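Side-chain contacts in homospermidine synthase (Legionella pneumophila subsp. pneumophila str. Philadelphia 1, PDB 2PH5), which probably makes the polyamine homospermidine as a homospermidine synthase, and binds NAD through a Rossmann-type domain: residues A[239-244]-A[464-469]; A[262-267]-A[295-300]. All coordinates share one frame; numbering follows the deposited sequence.

Overall arrangement
Contacts 1 and 2 are both buried, and they share one small antiparallel sheet. Contact 1 places helix 466-469 against the end of strand 238-242 and the loop that follows. Contact 2 places helix 295-302 against the start of the neighbouring strand 264-267 and the residue before it. Backbone pairing of Ile-241 with Ile-265, and of Trp-243 with Cys-263, joins the two, and Glu-240 packs on Ile-297. Contact 1 lies farther from the chain centre and is largely aromatic, with Trp-243 partly exposed. In contact 2 all touching residues are buried. It buries somewhat more surface and has no aromatic ring: methyl groups meet a cysteine sulfur. Neither contact has a hydrogen bond across it.

Contact 1. Residues A[239-244]-A[464-469]; sequences AEIGWG and WQFFNI
The six-membered ring of Trp-243 turns its edge toward the face of the Phe-466 ring. This is an offset edge-to-face pair. The ring centroids lie 5.8 Å apart and the planes meet at 80°. Carbons CZ3 and CH2 of the indole do the touching. Trp-243 CZ3 is 4.0 Å from Phe-466 CD1, which lies near the plane of the indole. Trp-243 CH2 also meets the root of the phenylalanine side chain, at 4.0 Å from Phe-466 CB. The two side chains cross at about a right angle.

Ile-241 adds an apolar contact between a methyl and the far end of the same ring. Its tip, CD1, is 3.5 Å from Phe-466 CZ, and CE1 and CE2 of the ring are next in distance. Ile-241 and Phe-466 approach from opposite directions. Ile-241 takes the CZ end of the phenylalanine and Trp-243 the CB and CD1 end. In Phe-466, CG is anti to the backbone N (chi1 -171°), and this carries the ring out from the helix to the strand. No hydrogen bond joins the two segments.

Gln-465 is at the N-cap position of helix 466-469. Its carbonyl O accepts from two backbone amides, Asn-468 N at 2.7 Å and Ile-469 N at 3.3 Å. The amide of Phe-466 itself is bound by the carboxylate of Glu-247.

The contact lies away from the annotated sites and is plain packing. It sets the short helix near the C-terminus against the end of strand 238-242, an outermost strand of a small antiparallel sheet, and the loop that follows. Trp-243 also meets Trp-250 edge to face. Phe-466 and Ile-469 both rest on Val-276 of strand 275-278, and so helix 466-469 touches that strand as well.

Contact 2. Residues A[262-267]-A[295-300]; sequences QCAIYL and ETISLT
Cys-263 meets both Ile-297 and Thr-300 on one side of helix 295-302. Its SG lies between the backbone N and the carbonyl carbon (chi1 71°), and it reaches Ile-297 CG2 at 3.6 Å. The threonine methyl lies against both atoms of the cysteine side chain, nearest CB: Thr-300 CG2 is 3.6 Å from Cys-263 CB. The methyl of Ala-264 comes next, at the tip of the isoleucine. Ala-264 CB is modelled 3.2 Å from Ile-297 CD1, a short approach whose exact value is doubtful. CD1 also borders the cysteine sulfur, which CG2 meets more closely.

No hydrogen bond crosses between the segments. The hydroxyl of Thr-300 is turned back to its own helix. Thr-300 OG1 donates to Thr-296 O at 2.7 Å, while Thr-300 N reaches that oxygen from the opposite face of its plane.

This is apolar packing of a helix on the start of strand 264-267, the middle strand of its sheet, and the residue just before it. Thr-300 also touches Arg-314 and Val-317 of strand 311-322. Elsewhere on the helix, Glu-295 and Leu-299 pack on helix 158-176, whose Pro-160 belongs to the NAD site.

Contact 1. Residues A[239-244]-A[464-469]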
loop_
_atom_site.group_PDB
_atom_site.type_symbol
_atom_site.label_atom_id
_atom_site.label_comp_id
_atom_site.label_asym_id
_atom_site.label_seq_id
_atom_site.Cartn_x
_atom_site.Cartn_y
_atom_site.Cartn_z
ATOM N N ALA A 239 8.341 8.947 14.504
ATOM C CA ALA A 239 7.729 10.187 14.025
ATOM C C ALA A 239 8.229 11.421 14.788
ATOM O O ALA A 239 8.183 11.458 16.021
ATOM C CB ALA A 239 6.206 10.088 14.133
ATOM N N GLU A 240 8.712 12.419 14.042
ATOM C CA GLU A 240 9.222 13.673 14.612
ATOM C C GLU A 240 8.287 14.821 14.248
ATOM O O GLU A 240 7.964 15.017 13.075
ATOM C CB GLU A 240 10.630 13.973 14.093
ATOM C CG GLU A 240 11.310 15.139 14.805
ATOM C CD GLU A 240 12.691 15.435 14.251
ATOM O OE1 GLU A 240 13.590 14.577 14.386
ATOM O OE2 GLU A 240 12.880 16.523 13.676
ATOM N N ILE A 241 7.870 15.594 15.249
ATOM C CA ILE A 241 6.924 16.681 15.021
ATOM C C ILE A 241 7.202 17.980 15.782
ATOM O O ILE A 241 7.472 17.961 16.982
ATOM C CB ILE A 241 5.504 16.218 15.402
ATOM C CG1 ILE A 241 5.217 14.842 14.801
ATOM C CG2 ILE A 241 4.481 17.231 14.927
ATOM C CD1 ILE A 241 3.981 14.175 15.365
ATOM N N GLY A 242 7.128 19.106 15.074
ATOM C CA GLY A 242 7.319 20.396 15.718
ATOM C C GLY A 242 6.001 20.701 16.410
ATOM O O GLY A 242 4.973 20.856 15.747
ATOM N N TRP A 243 6.008 20.771 17.739
ATOM C CA TRP A 243 4.770 21.019 18.472
ATOM C C TRP A 243 4.325 22.478 18.474
ATOM O O TRP A 243 5.006 23.339 19.024
ATOM C CB TRP A 243 4.895 20.526 19.908
ATOM C CG TRP A 243 3.592 20.045 20.478
ATOM C CD1 TRP A 243 3.072 20.346 21.704
ATOM C CD2 TRP A 243 2.667 19.141 19.861
ATOM N NE1 TRP A 243 1.881 19.684 21.891
ATOM C CE2 TRP A 243 1.610 18.936 20.776
ATOM C CE3 TRP A 243 2.628 18.481 18.623
ATOM C CZ2 TRP A 243 0.523 18.098 20.494
ATOM C CZ3 TRP A 243 1.548 17.651 18.342
ATOM C CH2 TRP A 243 0.509 17.468 19.277
ATOM N N GLY A 244 3.176 22.747 17.861
ATOM C CA GLY A 244 2.669 24.104 17.813
ATOM C C GLY A 244 1.983 24.507 19.104
ATOM O O GLY A 244 1.414 23.665 19.797
ATOM N N TRP A 464 -7.605 22.430 12.722
ATOM C CA TRP A 464 -6.162 22.372 12.590
ATOM C C TRP A 464 -5.445 21.716 13.760
ATOM O O TRP A 464 -4.242 21.884 13.917
ATOM C CB TRP A 464 -5.637 23.772 12.356
ATOM C CG TRP A 464 -6.324 24.407 11.216
ATOM C CD1 TRP A 464 -6.921 25.628 11.204
ATOM C CD2 TRP A 464 -6.462 23.871 9.893
ATOM N NE1 TRP A 464 -7.421 25.898 9.953
ATOM C CE2 TRP A 464 -7.153 24.837 9.127
ATOM C CE3 TRP A 464 -6.069 22.673 9.281
ATOM C CZ2 TRP A 464 -7.460 24.645 7.770
ATOM C CZ3 TRP A 464 -6.373 22.480 7.933
ATOM C CH2 TRP A 464 -7.064 23.467 7.193
ATOM N N GLN A 465 -6.177 20.964 14.575
ATOM C CA GLN A 465 -5.575 20.272 15.712
ATOM C C GLN A 465 -4.978 18.949 15.253
ATOM O O GLN A 465 -5.619 18.202 14.511
ATOM C CB GLN A 465 -6.627 19.984 16.789
ATOM C CG GLN A 465 -7.055 21.203 17.575
ATOM C CD GLN A 465 -6.046 21.601 18.626
ATOM O OE1 GLN A 465 -5.768 22.781 18.817
ATOM N NE2 GLN A 465 -5.508 20.622 19.327
ATOM N N PHE A 466 -3.767 18.645 15.707
ATOM C CA PHE A 466 -3.119 17.396 15.323
ATOM C C PHE A 466 -4.048 16.211 15.612
ATOM O O PHE A 466 -4.026 15.194 14.914
ATOM C CB PHE A 466 -1.789 17.233 16.065
ATOM C CG PHE A 466 -0.957 16.081 15.569
ATOM C CD1 PHE A 466 -0.667 15.007 16.406
ATOM C CD2 PHE A 466 -0.478 16.060 14.253
ATOM C CE1 PHE A 466 0.082 13.931 15.944
ATOM C CE2 PHE A 466 0.273 14.987 13.784
ATOM C CZ PHE A 466 0.555 13.918 14.630
ATOM N N PHE A 467 -4.883 16.365 16.631
ATOM C CA PHE A 467 -5.842 15.338 17.017
ATOM C C PHE A 467 -6.733 14.952 15.817
ATOM O O PHE A 467 -7.146 13.796 15.696
ATOM C CB PHE A 467 -6.697 15.876 18.173
ATOM C CG PHE A 467 -7.549 14.842 18.848
ATOM C CD1 PHE A 467 -6.982 13.865 19.655
ATOM C CD2 PHE A 467 -8.929 14.873 18.707
ATOM C CE1 PHE A 467 -7.782 12.934 20.317
ATOM C CE2 PHE A 467 -9.739 13.950 19.362
ATOM C CZ PHE A 467 -9.165 12.977 20.170
ATOM N N ASN A 468 -7.021 15.912 14.934
ATOM C CA ASN A 468 -7.858 15.651 13.755
ATOM C C ASN A 468 -7.056 15.208 12.531
ATOM O O ASN A 468 -7.558 14.471 11.680
ATOM C CB ASN A 468 -8.663 16.893 13.346
ATOM C CG ASN A 468 -9.601 17.376 14.429
ATOM O OD1 ASN A 468 -10.402 16.607 14.973
ATOM N ND2 ASN A 468 -9.521 18.666 14.741
ATOM N N ILE A 469 -5.815 15.670 12.438
ATOM C CA ILE A 469 -4.972 15.344 11.296
ATOM C C ILE A 469 -4.412 13.921 11.336
ATOM O O ILE A 469 -4.446 13.211 10.330
ATOM C CB ILE A 469 -3.841 16.387 11.162
ATOM C CG1 ILE A 469 -4.474 17.748 10.832
ATOM C CG2 ILE A 469 -2.852 15.969 10.070
ATOM C CD1 ILE A 469 -3.586 18.948 11.082
#

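Contact 2. Residues A[262-267]-A[295-300]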
loop_
_atom_site.group_PDB
_atom_site.type_symbol
_atom_site.label_atom_id
_atom_site.label_comp_id
_atom_site.label_asym_id
_atom_site.label_seq_id
_atom_site.Cartn_x
_atom_site.Cartn_y
_atom_site.Cartn_z
ATOM N N GLN A 262 13.576 21.377 22.355
ATOM C CA GLN A 262 12.389 21.764 23.125
ATOM C C GLN A 262 11.101 21.837 22.297
ATOM O O GLN A 262 10.011 21.582 22.809
ATOM C CB GLN A 262 12.634 23.116 23.819
ATOM C CG GLN A 262 12.933 24.274 22.853
ATOM C CD GLN A 262 12.996 25.638 23.537
ATOM O OE1 GLN A 262 13.846 25.880 24.400
ATOM N NE2 GLN A 262 12.094 26.533 23.150
ATOM N N CYS A 263 11.240 22.175 21.017
ATOM C CA CYS A 263 10.105 22.304 20.102
ATOM C C CYS A 263 9.581 20.984 19.540
ATOM O O CYS A 263 8.444 20.923 19.071
ATOM C CB CYS A 263 10.499 23.178 18.919
ATOM S SG CYS A 263 11.657 22.342 17.797
ATOM N N ALA A 264 10.402 19.936 19.575
ATOM C CA ALA A 264 10.005 18.647 19.012
ATOM C C ALA A 264 9.318 17.659 19.938
ATOM O O ALA A 264 9.569 17.600 21.144
ATOM C CB ALA A 264 11.206 17.968 18.361
ATOM N N ILE A 265 8.453 16.868 19.328
ATOM C CA ILE A 265 7.708 15.849 20.025
ATOM C C ILE A 265 7.913 14.590 19.192
ATOM O O ILE A 265 8.104 14.661 17.978
ATOM C CB ILE A 265 6.213 16.243 20.106
ATOM C CG1 ILE A 265 5.394 15.108 20.705
ATOM C CG2 ILE A 265 5.683 16.607 18.723
ATOM C CD1 ILE A 265 3.904 15.370 20.651
ATOM N N TYR A 266 7.918 13.436 19.840
ATOM C CA TYR A 266 8.115 12.202 19.105
ATOM C C TYR A 266 6.983 11.239 19.364
ATOM O O TYR A 266 6.210 11.407 20.303
ATOM C CB TYR A 266 9.456 11.564 19.479
ATOM C CG TYR A 266 10.639 12.423 19.094
ATOM C CD1 TYR A 266 10.968 13.558 19.836
ATOM C CD2 TYR A 266 11.380 12.152 17.943
ATOM C CE1 TYR A 266 11.995 14.408 19.439
ATOM C CE2 TYR A 266 12.410 12.999 17.538
ATOM C CZ TYR A 266 12.708 14.123 18.288
ATOM O OH TYR A 266 13.694 14.978 17.870
ATOM N N LEU A 267 6.875 10.244 18.498
ATOM C CA LEU A 267 5.846 9.226 18.610
ATOM C C LEU A 267 6.561 7.880 18.642
ATOM O O LEU A 267 7.595 7.708 17.998
ATOM C CB LEU A 267 4.902 9.313 17.409
ATOM C CG LEU A 267 3.513 9.943 17.583
ATOM C CD1 LEU A 267 3.581 11.232 18.375
ATOM C CD2 LEU A 267 2.906 10.179 16.211
ATOM N N GLU A 295 14.943 19.395 8.500
ATOM C CA GLU A 295 14.409 20.752 8.518
ATOM C C GLU A 295 13.107 20.934 9.303
ATOM O O GLU A 295 12.400 21.926 9.112
ATOM C CB GLU A 295 14.216 21.256 7.080
ATOM C CG GLU A 295 15.004 22.528 6.749
ATOM C CD GLU A 295 14.761 23.038 5.335
ATOM O OE1 GLU A 295 15.302 24.110 4.991
ATOM O OE2 GLU A 295 14.035 22.376 4.568
ATOM N N THR A 296 12.781 19.983 10.174
ATOM C CA THR A 296 11.565 20.104 10.969
ATOM C C THR A 296 11.861 20.982 12.181
ATOM O O THR A 296 11.133 21.931 12.464
ATOM C CB THR A 296 11.055 18.732 11.466
ATOM O OG1 THR A 296 10.778 17.890 10.343
ATOM C CG2 THR A 296 9.788 18.900 12.286
ATOM N N ILE A 297 12.943 20.669 12.884
ATOM C CA ILE A 297 13.320 21.432 14.061
ATOM C C ILE A 297 13.824 22.827 13.704
ATOM O O ILE A 297 13.504 23.809 14.377
ATOM C CB ILE A 297 14.405 20.701 14.856
ATOM C CG1 ILE A 297 13.964 19.259 15.114
ATOM C CG2 ILE A 297 14.688 21.445 16.158
ATOM C CD1 ILE A 297 12.546 19.120 15.637
ATOM N N SER A 298 14.612 22.905 12.638
ATOM C CA SER A 298 15.159 24.177 12.190
ATOM C C SER A 298 14.052 25.137 11.750
ATOM O O SER A 298 14.099 26.325 12.064
ATOM C CB SER A 298 16.149 23.949 11.045
ATOM O OG SER A 298 15.524 23.287 9.958
ATOM N N LEU A 299 13.054 24.633 11.033
ATOM C CA LEU A 299 11.961 25.488 10.583
ATOM C C LEU A 299 11.092 25.926 11.750
ATOM O O LEU A 299 10.721 27.093 11.850
ATOM C CB LEU A 299 11.086 24.768 9.551
ATOM C CG LEU A 299 11.713 24.587 8.171
ATOM C CD1 LEU A 299 10.780 23.797 7.265
ATOM C CD2 LEU A 299 12.017 25.954 7.581
ATOM N N THR A 300 10.765 24.986 12.629
ATOM C CA THR A 300 9.928 25.292 13.783
ATOM C C THR A 300 10.520 26.436 14.612
ATOM O O THR A 300 9.830 27.418 14.897
ATOM C CB THR A 300 9.738 24.050 14.674
ATOM O OG1 THR A 300 9.087 23.020 13.923
ATOM C CG2 THR A 300 8.891 24.389 15.883
#